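Local coordinates for protein fiber (Human adenovirus 26, PDB 6FJN) that forms the trimeric knob at the end of the adenovirus fiber and probably attaches the virion to receptors on the host cell, at residues Ile61-Leu64 against Ile70-Pro73; Leu26-Cys31 against Phe176-Leu181. One frame throughout, in Å; residues are numbered along the deposited sequence.

Interaction 1 of 2, residues Ile61-Leu64 against Ile70-Pro73; sequences ISLL and ILLP
In the knob domain, a loop leaves the edge strand 58-65 and doubles back against its end, and Leu64 and Leu72 are where the two meet. One backbone bond ties them: Leu72 N donates to Leu64 O at 2.8 Å. The N-H points almost straight at the oxygen, with 174° at the hydrogen. The same oxygen also receives a CA-H...O contact from Leu71, with Leu71 CA to Leu64 O at 3.4 Å. Two neighbouring residues of the loop thus converge on a single carbonyl.

Leucine side chains close in around this point. The isobutyl group of Leu72 lies beside the base of Leu64, with Leu72 CG 3.9 Å from Leu64 CB. Leu72 CG is also 3.6 Å from Leu64 O, so apolar carbon lies against the bonded carbonyl. Leu71 uses one methyl. Its CG is anti to the backbone N (chi1 -163°), which carries CD1 back towards the strand. There Leu71 CD1 sits 3.9 Å from Leu63 CB and 3.6 Å from Leu64 O. The side chains of Leu63 and Leu71 cross obliquely. Leu63 and Leu64 turn to different sides of their strand, and each meets a different leucine of the loop.

Serines further along the same loop complete the join. Ser75 OG bonds to both Leu64 N and Leu72 O, and Ser76 bonds to Ser62. On its other edge, strand 58-65 pairs with strand 154-161 through Ile61 to Phe158 and Leu63 to Ile156. Leu63 also packs on Leu24 of strand 22-31, in the other sheet.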
# COMPACT_ATOMS: atom_id res chain seq x y z
N ILE A 61 -8.22 12.66 13.40
CA ILE A 61 -7.39 12.13 14.50
C ILE A 61 -6.01 12.71 14.36
O ILE A 61 -5.34 12.51 13.33
CB ILE A 61 -7.31 10.60 14.41
CG1 ILE A 61 -8.69 9.95 14.40
CG2 ILE A 61 -6.41 10.03 15.51
CD1 ILE A 61 -9.57 10.35 15.55
N SER A 62 -5.55 13.46 15.35
CA SER A 62 -4.27 14.14 15.27
C SER A 62 -3.22 13.53 16.19
O SER A 62 -3.44 13.42 17.40
CB SER A 62 -4.41 15.57 15.71
OG SER A 62 -5.27 16.25 14.80
N LEU A 63 -2.07 13.15 15.61
CA LEU A 63 -0.87 12.78 16.38
C LEU A 63 0.13 13.91 16.18
O LEU A 63 0.59 14.15 15.06
CB LEU A 63 -0.28 11.46 15.92
CG LEU A 63 -1.01 10.18 16.36
CD1 LEU A 63 -2.45 10.08 15.89
CD2 LEU A 63 -0.22 8.97 15.94
N LEU A 64 0.43 14.61 17.27
CA LEU A 64 1.37 15.72 17.26
C LEU A 64 2.61 15.29 18.02
O LEU A 64 2.48 14.66 19.08
CB LEU A 64 0.75 16.91 18.00
CG LEU A 64 -0.64 17.33 17.54
CD1 LEU A 64 -1.12 18.52 18.40
CD2 LEU A 64 -0.67 17.69 16.08
N ILE A 70 8.29 12.51 20.25
CA ILE A 70 7.45 12.00 21.32
C ILE A 70 6.08 12.67 21.23
O ILE A 70 5.99 13.90 21.01
CB ILE A 70 8.18 12.22 22.66
CG1 ILE A 70 9.46 11.35 22.66
CG2 ILE A 70 7.27 11.97 23.82
CD1 ILE A 70 10.30 11.24 23.85
N LEU A 71 5.03 11.89 21.42
CA LEU A 71 3.70 12.35 21.28
C LEU A 71 3.34 13.42 22.30
O LEU A 71 3.63 13.25 23.48
CB LEU A 71 2.80 11.13 21.47
CG LEU A 71 1.36 11.19 21.02
CD1 LEU A 71 1.17 11.33 19.52
CD2 LEU A 71 0.60 9.98 21.55
N LEU A 72 2.78 14.51 21.83
CA LEU A 72 2.28 15.56 22.72
C LEU A 72 0.97 15.15 23.37
O LEU A 72 0.13 14.54 22.74
CB LEU A 72 1.95 16.87 21.98
CG LEU A 72 2.94 17.57 21.13
CD1 LEU A 72 2.53 19.00 20.79
CD2 LEU A 72 4.22 17.35 21.79
N PRO A 73 0.75 15.54 24.63
CA PRO A 73 -0.51 15.22 25.32
C PRO A 73 -1.73 15.83 24.65
O PRO A 73 -2.84 15.25 24.74
CB PRO A 73 -0.32 15.80 26.73
CG PRO A 73 0.96 16.37 26.78
CD PRO A 73 1.73 16.21 25.52

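Interaction 2 of 2, residues Leu26-Cys31 against Phe176-Leu181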
# COMPACT_ATOMS: atom_id res chain seq x y z
N LEU A 26 -2.69 1.55 15.34
CA LEU A 26 -1.68 2.15 14.49
C LEU A 26 -0.36 1.46 14.75
O LEU A 26 0.08 1.40 15.91
CB LEU A 26 -1.55 3.67 14.72
CG LEU A 26 -0.48 4.37 13.90
CD1 LEU A 26 -0.75 4.29 12.43
CD2 LEU A 26 -0.38 5.82 14.38
N THR A 27 0.31 1.04 13.68
CA THR A 27 1.63 0.44 13.75
C THR A 27 2.52 1.12 12.74
O THR A 27 2.14 1.23 11.56
CB THR A 27 1.52 -1.07 13.42
OG1 THR A 27 0.57 -1.69 14.29
CG2 THR A 27 2.83 -1.80 13.58
N LEU A 28 3.68 1.58 13.20
CA LEU A 28 4.67 2.24 12.36
C LEU A 28 5.93 1.39 12.43
O LEU A 28 6.56 1.28 13.50
CB LEU A 28 4.94 3.65 12.87
CG LEU A 28 3.77 4.60 12.95
CD1 LEU A 28 4.21 5.93 13.53
CD2 LEU A 28 3.07 4.78 11.62
N THR A 29 6.31 0.77 11.30
CA THR A 29 7.48 -0.09 11.26
C THR A 29 8.56 0.58 10.42
O THR A 29 8.32 0.91 9.24
CB THR A 29 7.12 -1.45 10.68
OG1 THR A 29 6.13 -2.08 11.52
CG2 THR A 29 8.38 -2.32 10.57
N LYS A 30 9.71 0.80 11.01
CA LYS A 30 10.80 1.45 10.32
C LYS A 30 11.42 0.49 9.31
O LYS A 30 11.92 -0.58 9.66
CB LYS A 30 11.82 1.86 11.38
CG LYS A 30 13.12 2.43 10.96
CD LYS A 30 12.91 3.72 10.26
CE LYS A 30 14.25 4.49 10.30
NZ LYS A 30 14.15 5.78 9.57
N CYS A 31 11.44 0.93 8.03
CA CYS A 31 12.07 0.26 6.93
C CYS A 31 13.10 1.22 6.29
O CYS A 31 12.82 1.80 5.21
CB CYS A 31 11.04 -0.19 5.91
SG CYS A 31 9.79 -1.32 6.55
N PHE A 176 -5.69 -0.01 6.70
CA PHE A 176 -5.06 0.68 5.58
C PHE A 176 -3.56 0.73 5.74
O PHE A 176 -3.04 1.16 6.79
CB PHE A 176 -5.61 2.11 5.50
CG PHE A 176 -5.15 2.85 4.26
CD1 PHE A 176 -5.62 2.50 3.02
CD2 PHE A 176 -4.22 3.89 4.35
CE1 PHE A 176 -5.21 3.16 1.91
CE2 PHE A 176 -3.78 4.57 3.23
CZ PHE A 176 -4.26 4.18 2.00
N THR A 177 -2.85 0.29 4.71
CA THR A 177 -1.40 0.28 4.67
C THR A 177 -0.91 1.50 3.90
O THR A 177 -1.51 1.90 2.87
CB THR A 177 -0.90 -0.99 4.03
OG1 THR A 177 -1.21 -2.06 4.97
CG2 THR A 177 0.56 -1.05 3.77
N PHE A 178 0.19 2.08 4.37
CA PHE A 178 0.75 3.27 3.74
C PHE A 178 2.22 3.35 4.04
O PHE A 178 2.75 2.54 4.86
CB PHE A 178 0.01 4.53 4.22
CG PHE A 178 0.12 4.80 5.69
CD1 PHE A 178 -0.69 4.15 6.60
CD2 PHE A 178 1.03 5.73 6.17
CE1 PHE A 178 -0.60 4.42 7.96
CE2 PHE A 178 1.14 6.00 7.53
CZ PHE A 178 0.29 5.34 8.43
N SER A 179 2.94 4.27 3.43
CA SER A 179 4.31 4.53 3.83
C SER A 179 4.60 6.00 3.73
O SER A 179 3.82 6.77 3.10
CB SER A 179 5.33 3.74 3.00
OG SER A 179 5.47 4.30 1.70
N TYR A 180 5.70 6.43 4.34
CA TYR A 180 6.18 7.80 4.20
C TYR A 180 7.64 7.87 4.44
O TYR A 180 8.24 7.01 5.10
CB TYR A 180 5.41 8.78 5.16
CG TYR A 180 5.54 8.40 6.63
CD1 TYR A 180 6.57 8.96 7.41
CD2 TYR A 180 4.65 7.56 7.25
CE1 TYR A 180 6.67 8.67 8.75
CE2 TYR A 180 4.74 7.27 8.61
CZ TYR A 180 5.76 7.83 9.36
OH TYR A 180 5.81 7.46 10.68
N LEU A 181 8.25 8.92 3.89
CA LEU A 181 9.66 9.18 4.06
C LEU A 181 9.95 9.70 5.45
O LEU A 181 9.22 10.52 5.96
CB LEU A 181 10.14 10.21 3.03
CG LEU A 181 10.31 9.71 1.60
CD1 LEU A 181 9.20 8.92 0.96
CD2 LEU A 181 10.72 10.90 0.72
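Leu28, Phe178 and Tyr180 carry this contact between two strands of one sheet that are not direct neighbours. Strand 34-43 runs between them, so the backbones stay apart: the segment axes approach to 9.1 Å and their directions differ by 46°. The side chains bridge the gap on the face of the sheet turned to the other sheet, in the core of the two-sheet knob domain.

Leu28 reaches across with its branched end. Both methyls of Leu28 come to Tyr180. Leu28 CD1 lies 3.6 Å from Tyr180 OH, and Leu28 CD2 is 3.9 Å from the same oxygen. Leu28 CD2 also stands at the edge of the tyrosine ring, 4.2 Å from Tyr180 CE2. The two side chains cross at about a right angle. Leu28 CD2 touches a second ring as well, 4.3 Å from Phe178 CZ, in an oblique approach.

Phe178 presents the far end of its ring to the leucines. Leu26 CD1 meets it at the edge, near the ring plane, 4.3 Å from Phe178 CZ. A further neighbour in the plane at the ring edge is Phe176 O. Phe178 and Tyr180 lie two residues apart and reach the same side of their strand. Their chi1 values are alike, 63° and 59°, and both rings point towards the leucines. Val35 of strand 34-43 touches Leu28 and Tyr180, while Phe178 also packs on Ile124 and Ile142 of the other sheet.

The contact is almost wholly apolar, with methyl groups against aromatic rings and a phenol end. The OH of the buried Tyr180 donates to Phe101 O. That hydrogen bond probably helps to fix the end of the ring, while the leucine methyls pack beside an oxygen that is already engaged.

Interactions 1 and 2 join at the core of the knob, though their centres are about 16 Å apart. Leu63 CD2 of interaction 1 packs on Leu26 CD2 of interaction 2 at 3.5 Å, which links the two antiparallel sheets. Residues 61-64 and 70-73 both fall in the long chain interval that separates 26-31 from 176-181. Only interaction 2 comes near the L-glutamate site seen in a structure of this protein, a ligand not bound to this chain here: Lys30 is one of the site's residues, and the Tyr180 side chain is about 4 Å from that of Thr182. Interaction 2 also borders the trimer interface, where Ser179 bonds to Thr177 of a neighbouring subunit.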